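Local coordinates for protein PAN2-PAN3 deadenylation complex catalytic subunit pan2 (Neurospora crassa, PDB 4CZW) that probably serves as the catalytic subunit of a cytoplasmic deadenylase that shortens the poly(A) tails of mRNA, releasing 5'-AMP, here represented by its pseudoprotease and exonuclease domains, at residues R178-H192 against Q252-V266. Residues are numbered along the deposited sequence; the frame is centred on the assembly and turned at random.
Sequences RLLETDARYQIKCMH and QNLDQRKIIFNIPAV. With ZN (zinc ion), chain C.
K258 sets CG over one face of the Y186 ring, toward its rim, 4.3 Å from the centroid in a CH-pi contact, with CB and CD against CE1 and OH. Lysine suits the place because its methylenes pack on part of the ring while the ammonium travels on: with CG anti to the backbone N (chi1 -173°) and the rest extended, CE passes A184 CB and NZ bonds to T203. On the sheet face shared with Y186 and K258, beta-branched I188 wedges CG2 between L254 CD1, at 3.8 Å, and Q256 CG, at 3.7 Å. The opposite face of the sheet carries R185, whose extended chain crosses the CE2-CZ end of the F261 ring; arginine's methylenes pack there while its charged end reaches outward. Its NE meets the ring edge, 3.3 Å from CZ, with guanidinium and ring planes 60° apart. These residues belong to the central pair of a four-stranded antiparallel sheet in the pseudo-ubiquitin-hydrolase domain, consistent with the zinc-ribbon-like fingers of USP enzymes. Backbone bonds tie the pair from R185 and I259 to K189 and D255. At the helix end of the pair, F261 and N262 form a classic beta bulge opposite D183, whose O accepts from F261 N and N262 N, at 2.7 and 3.0 Å. At the far end C190 SG, a soft thiolate ligand, binds zinc at 2.3 Å with C193, C245 and C248, and also accepts a bond from H192 N. On the R185 face, D255 OD2 holds R257 NE in a salt bridge, and D183 OD1 has another with K177.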
# COMPACT_ATOMS: atom_id res chain seq x y z
N ARG A 178 -7.35 -18.69 8.00
CA ARG A 178 -8.50 -18.95 7.14
C ARG A 178 -8.54 -17.97 5.97
O ARG A 178 -9.15 -18.24 4.93
CB ARG A 178 -9.80 -18.88 7.95
CG ARG A 178 -11.05 -19.29 7.19
CD ARG A 178 -12.26 -19.36 8.10
NE ARG A 178 -13.47 -19.73 7.38
CZ ARG A 178 -14.64 -19.98 7.96
NH1 ARG A 178 -14.76 -19.91 9.28
NH2 ARG A 178 -15.70 -20.31 7.23
N LEU A 179 -7.88 -16.83 6.15
CA LEU A 179 -7.90 -15.77 5.15
C LEU A 179 -6.84 -15.94 4.06
O LEU A 179 -7.10 -15.67 2.89
CB LEU A 179 -7.71 -14.40 5.82
CG LEU A 179 -8.90 -13.87 6.63
CD1 LEU A 179 -8.46 -12.74 7.55
CD2 LEU A 179 -10.01 -13.40 5.70
N LEU A 180 -5.66 -16.41 4.44
CA LEU A 180 -4.53 -16.44 3.52
C LEU A 180 -3.96 -17.83 3.25
O LEU A 180 -3.37 -18.07 2.20
CB LEU A 180 -3.41 -15.53 4.04
CG LEU A 180 -3.77 -14.08 4.35
CD1 LEU A 180 -2.55 -13.30 4.80
CD2 LEU A 180 -4.42 -13.41 3.14
N GLU A 181 -4.14 -18.75 4.20
CA GLU A 181 -3.51 -20.06 4.09
C GLU A 181 -4.39 -21.13 3.46
O GLU A 181 -5.62 -21.12 3.61
CB GLU A 181 -3.06 -20.56 5.47
CG GLU A 181 -1.90 -19.79 6.07
CD GLU A 181 -1.27 -20.52 7.24
OE1 GLU A 181 -1.52 -21.74 7.38
OE2 GLU A 181 -0.54 -19.88 8.02
N THR A 182 -3.75 -22.06 2.75
CA THR A 182 -4.40 -23.28 2.30
C THR A 182 -4.15 -24.37 3.33
O THR A 182 -3.07 -24.97 3.35
CB THR A 182 -3.89 -23.73 0.92
OG1 THR A 182 -4.15 -22.71 -0.05
CG2 THR A 182 -4.58 -25.01 0.49
N ASP A 183 -5.13 -24.61 4.19
CA ASP A 183 -5.00 -25.60 5.25
C ASP A 183 -4.83 -27.00 4.67
O ASP A 183 -5.78 -27.57 4.13
CB ASP A 183 -6.21 -25.55 6.18
CG ASP A 183 -6.08 -26.49 7.36
OD1 ASP A 183 -4.93 -26.77 7.78
OD2 ASP A 183 -7.12 -26.96 7.87
N ALA A 184 -3.63 -27.55 4.79
CA ALA A 184 -3.33 -28.86 4.21
C ALA A 184 -2.16 -29.55 4.90
O ALA A 184 -1.45 -28.95 5.71
CB ALA A 184 -3.05 -28.72 2.72
N ARG A 185 -1.97 -30.82 4.57
CA ARG A 185 -0.84 -31.60 5.08
C ARG A 185 -0.56 -32.77 4.13
O ARG A 185 -1.44 -33.19 3.39
CB ARG A 185 -1.11 -32.11 6.49
CG ARG A 185 -2.23 -33.14 6.58
CD ARG A 185 -2.37 -33.69 7.99
NE ARG A 185 -3.43 -34.69 8.09
CZ ARG A 185 -3.74 -35.34 9.20
NH1 ARG A 185 -3.07 -35.09 10.32
NH2 ARG A 185 -4.72 -36.23 9.20
N TYR A 186 0.67 -33.28 4.17
CA TYR A 186 1.06 -34.37 3.29
C TYR A 186 0.88 -35.73 3.96
O TYR A 186 1.36 -35.96 5.07
CB TYR A 186 2.51 -34.21 2.83
CG TYR A 186 2.71 -33.14 1.79
CD1 TYR A 186 2.45 -33.39 0.45
CD2 TYR A 186 3.16 -31.87 2.15
CE1 TYR A 186 2.63 -32.41 -0.51
CE2 TYR A 186 3.34 -30.89 1.20
CZ TYR A 186 3.08 -31.16 -0.13
OH TYR A 186 3.26 -30.18 -1.08
N GLN A 187 0.18 -36.63 3.28
CA GLN A 187 0.06 -38.01 3.73
C GLN A 187 1.09 -38.89 3.02
O GLN A 187 0.96 -39.17 1.83
CB GLN A 187 -1.35 -38.55 3.49
CG GLN A 187 -1.50 -40.04 3.77
CD GLN A 187 -2.85 -40.58 3.35
OE1 GLN A 187 -3.89 -40.05 3.75
NE2 GLN A 187 -2.85 -41.64 2.55
N ILE A 188 2.10 -39.31 3.76
CA ILE A 188 3.16 -40.15 3.20
C ILE A 188 2.91 -41.62 3.53
O ILE A 188 3.07 -42.05 4.68
CB ILE A 188 4.54 -39.73 3.72
CG1 ILE A 188 4.78 -38.24 3.46
CG2 ILE A 188 5.63 -40.57 3.08
CD1 ILE A 188 6.11 -37.74 3.96
N LYS A 189 2.52 -42.39 2.52
CA LYS A 189 2.20 -43.80 2.71
C LYS A 189 3.25 -44.71 2.09
O LYS A 189 3.57 -44.58 0.91
CB LYS A 189 0.82 -44.11 2.13
CG LYS A 189 0.46 -45.59 2.16
CD LYS A 189 -0.86 -45.86 1.46
CE LYS A 189 -2.02 -45.18 2.16
NZ LYS A 189 -3.32 -45.49 1.51
N CYS A 190 3.77 -45.64 2.88
CA CYS A 190 4.66 -46.68 2.37
C CYS A 190 3.86 -47.61 1.47
O CYS A 190 2.81 -48.11 1.86
CB CYS A 190 5.31 -47.46 3.51
SG CYS A 190 6.30 -48.88 2.99
N MSE A 191 4.35 -47.84 0.26
CA MSE A 191 3.62 -48.66 -0.71
C MSE A 191 3.83 -50.15 -0.49
O MSE A 191 3.39 -50.97 -1.29
CB MSE A 191 4.01 -48.27 -2.13
CG MSE A 191 3.67 -46.84 -2.51
SE MSE A 191 4.03 -46.44 -4.38
CE MSE A 191 2.80 -47.73 -5.19
N HIS A 192 4.50 -50.51 0.60
CA HIS A 192 4.73 -51.91 0.92
C HIS A 192 3.87 -52.37 2.10
O HIS A 192 3.05 -53.28 1.97
CB HIS A 192 6.21 -52.16 1.23
CG HIS A 192 6.56 -53.61 1.35
ND1 HIS A 192 6.57 -54.47 0.28
CD2 HIS A 192 6.92 -54.35 2.43
CE1 HIS A 192 6.92 -55.68 0.68
NE2 HIS A 192 7.14 -55.63 1.98
N GLN A 252 11.59 -47.73 0.85
CA GLN A 252 10.53 -48.17 -0.04
C GLN A 252 10.04 -47.02 -0.91
O GLN A 252 10.42 -45.87 -0.71
CB GLN A 252 9.35 -48.74 0.75
CG GLN A 252 9.73 -49.79 1.79
CD GLN A 252 9.91 -51.18 1.20
OE1 GLN A 252 10.26 -51.33 0.03
NE2 GLN A 252 9.65 -52.20 2.00
N ASN A 253 9.20 -47.34 -1.89
CA ASN A 253 8.49 -46.31 -2.64
C ASN A 253 7.41 -45.70 -1.77
O ASN A 253 6.58 -46.41 -1.20
CB ASN A 253 7.88 -46.89 -3.92
CG ASN A 253 8.92 -47.19 -4.98
OD1 ASN A 253 9.93 -46.49 -5.10
ND2 ASN A 253 8.68 -48.23 -5.77
N LEU A 254 7.42 -44.37 -1.64
CA LEU A 254 6.47 -43.69 -0.77
C LEU A 254 5.44 -42.89 -1.55
O LEU A 254 5.79 -42.04 -2.37
CB LEU A 254 7.22 -42.78 0.21
CG LEU A 254 8.29 -43.44 1.08
CD1 LEU A 254 8.84 -42.45 2.09
CD2 LEU A 254 7.75 -44.68 1.78
N ASP A 255 4.17 -43.17 -1.29
CA ASP A 255 3.08 -42.45 -1.94
C ASP A 255 2.70 -41.22 -1.12
O ASP A 255 2.08 -41.33 -0.06
CB ASP A 255 1.87 -43.37 -2.12
CG ASP A 255 0.67 -42.65 -2.70
OD1 ASP A 255 0.86 -41.73 -3.52
OD2 ASP A 255 -0.47 -43.00 -2.32
N GLN A 256 3.07 -40.06 -1.63
CA GLN A 256 2.87 -38.80 -0.93
C GLN A 256 1.81 -37.94 -1.61
O GLN A 256 1.99 -37.51 -2.75
CB GLN A 256 4.19 -38.03 -0.83
CG GLN A 256 5.32 -38.84 -0.21
CD GLN A 256 6.67 -38.49 -0.78
OE1 GLN A 256 6.80 -37.59 -1.61
NE2 GLN A 256 7.70 -39.21 -0.35
N ARG A 257 0.71 -37.68 -0.91
CA ARG A 257 -0.37 -36.87 -1.46
C ARG A 257 -0.70 -35.71 -0.54
O ARG A 257 -0.79 -35.88 0.68
CB ARG A 257 -1.61 -37.73 -1.71
CG ARG A 257 -1.31 -39.05 -2.40
CD ARG A 257 -2.57 -39.71 -2.92
NE ARG A 257 -2.31 -41.05 -3.44
CZ ARG A 257 -3.15 -41.72 -4.22
NH1 ARG A 257 -4.31 -41.18 -4.58
NH2 ARG A 257 -2.83 -42.94 -4.65
N LYS A 258 -0.89 -34.53 -1.12
CA LYS A 258 -1.23 -33.35 -0.35
C LYS A 258 -2.71 -33.33 -0.01
O LYS A 258 -3.55 -33.01 -0.85
CB LYS A 258 -0.84 -32.08 -1.11
CG LYS A 258 -1.00 -30.80 -0.29
CD LYS A 258 -0.42 -29.60 -1.03
CE LYS A 258 -0.45 -28.36 -0.15
NZ LYS A 258 0.19 -27.19 -0.82
N ILE A 259 -3.03 -33.69 1.23
CA ILE A 259 -4.42 -33.70 1.69
C ILE A 259 -4.87 -32.29 2.04
O ILE A 259 -4.38 -31.68 2.98
CB ILE A 259 -4.60 -34.61 2.92
CG1 ILE A 259 -3.95 -35.98 2.68
CG2 ILE A 259 -6.07 -34.76 3.27
CD1 ILE A 259 -4.53 -36.72 1.49
N ILE A 260 -5.83 -31.78 1.27
CA ILE A 260 -6.28 -30.40 1.42
C ILE A 260 -7.55 -30.30 2.28
O ILE A 260 -8.56 -30.93 1.99
CB ILE A 260 -6.54 -29.75 0.05
CG1 ILE A 260 -5.27 -29.81 -0.80
CG2 ILE A 260 -7.03 -28.32 0.21
CD1 ILE A 260 -5.43 -29.24 -2.19
N PHE A 261 -7.47 -29.50 3.33
CA PHE A 261 -8.59 -29.33 4.26
C PHE A 261 -9.40 -28.07 3.97
O PHE A 261 -10.62 -28.14 3.81
CB PHE A 261 -8.07 -29.29 5.70
CG PHE A 261 -7.29 -30.51 6.10
CD1 PHE A 261 -7.73 -31.78 5.76
CD2 PHE A 261 -6.11 -30.39 6.81
CE1 PHE A 261 -7.01 -32.90 6.13
CE2 PHE A 261 -5.38 -31.51 7.18
CZ PHE A 261 -5.84 -32.76 6.83
N ASN A 262 -8.72 -26.94 3.89
CA ASN A 262 -9.38 -25.67 3.63
C ASN A 262 -8.67 -24.81 2.59
O ASN A 262 -7.45 -24.85 2.46
CB ASN A 262 -9.52 -24.86 4.93
CG ASN A 262 -10.73 -25.28 5.75
OD1 ASN A 262 -11.85 -24.85 5.48
ND2 ASN A 262 -10.50 -26.12 6.75
N ILE A 263 -9.46 -24.04 1.85
CA ILE A 263 -8.93 -23.07 0.91
C ILE A 263 -9.09 -21.66 1.49
O ILE A 263 -10.09 -21.38 2.15
CB ILE A 263 -9.64 -23.16 -0.46
CG1 ILE A 263 -11.16 -23.12 -0.28
CG2 ILE A 263 -9.23 -24.44 -1.18
CD1 ILE A 263 -11.93 -23.16 -1.57
N PRO A 264 -8.11 -20.79 1.25
CA PRO A 264 -8.13 -19.44 1.83
C PRO A 264 -9.25 -18.56 1.28
O PRO A 264 -9.70 -18.77 0.15
CB PRO A 264 -6.76 -18.87 1.46
CG PRO A 264 -6.38 -19.61 0.22
CD PRO A 264 -6.91 -21.00 0.41
N ALA A 265 -9.69 -17.59 2.07
CA ALA A 265 -10.70 -16.64 1.64
C ALA A 265 -10.14 -15.75 0.54
O ALA A 265 -10.86 -15.32 -0.36
CB ALA A 265 -11.20 -15.81 2.81
N VAL A 266 -8.84 -15.46 0.63
CA VAL A 266 -8.13 -14.73 -0.41
C VAL A 266 -7.23 -15.69 -1.18
O VAL A 266 -6.29 -16.26 -0.61
CB VAL A 266 -7.30 -13.58 0.16
CG1 VAL A 266 -6.48 -12.91 -0.94
CG2 VAL A 266 -8.19 -12.57 0.85
ZN ZN C . 6.81 -49.64 5.13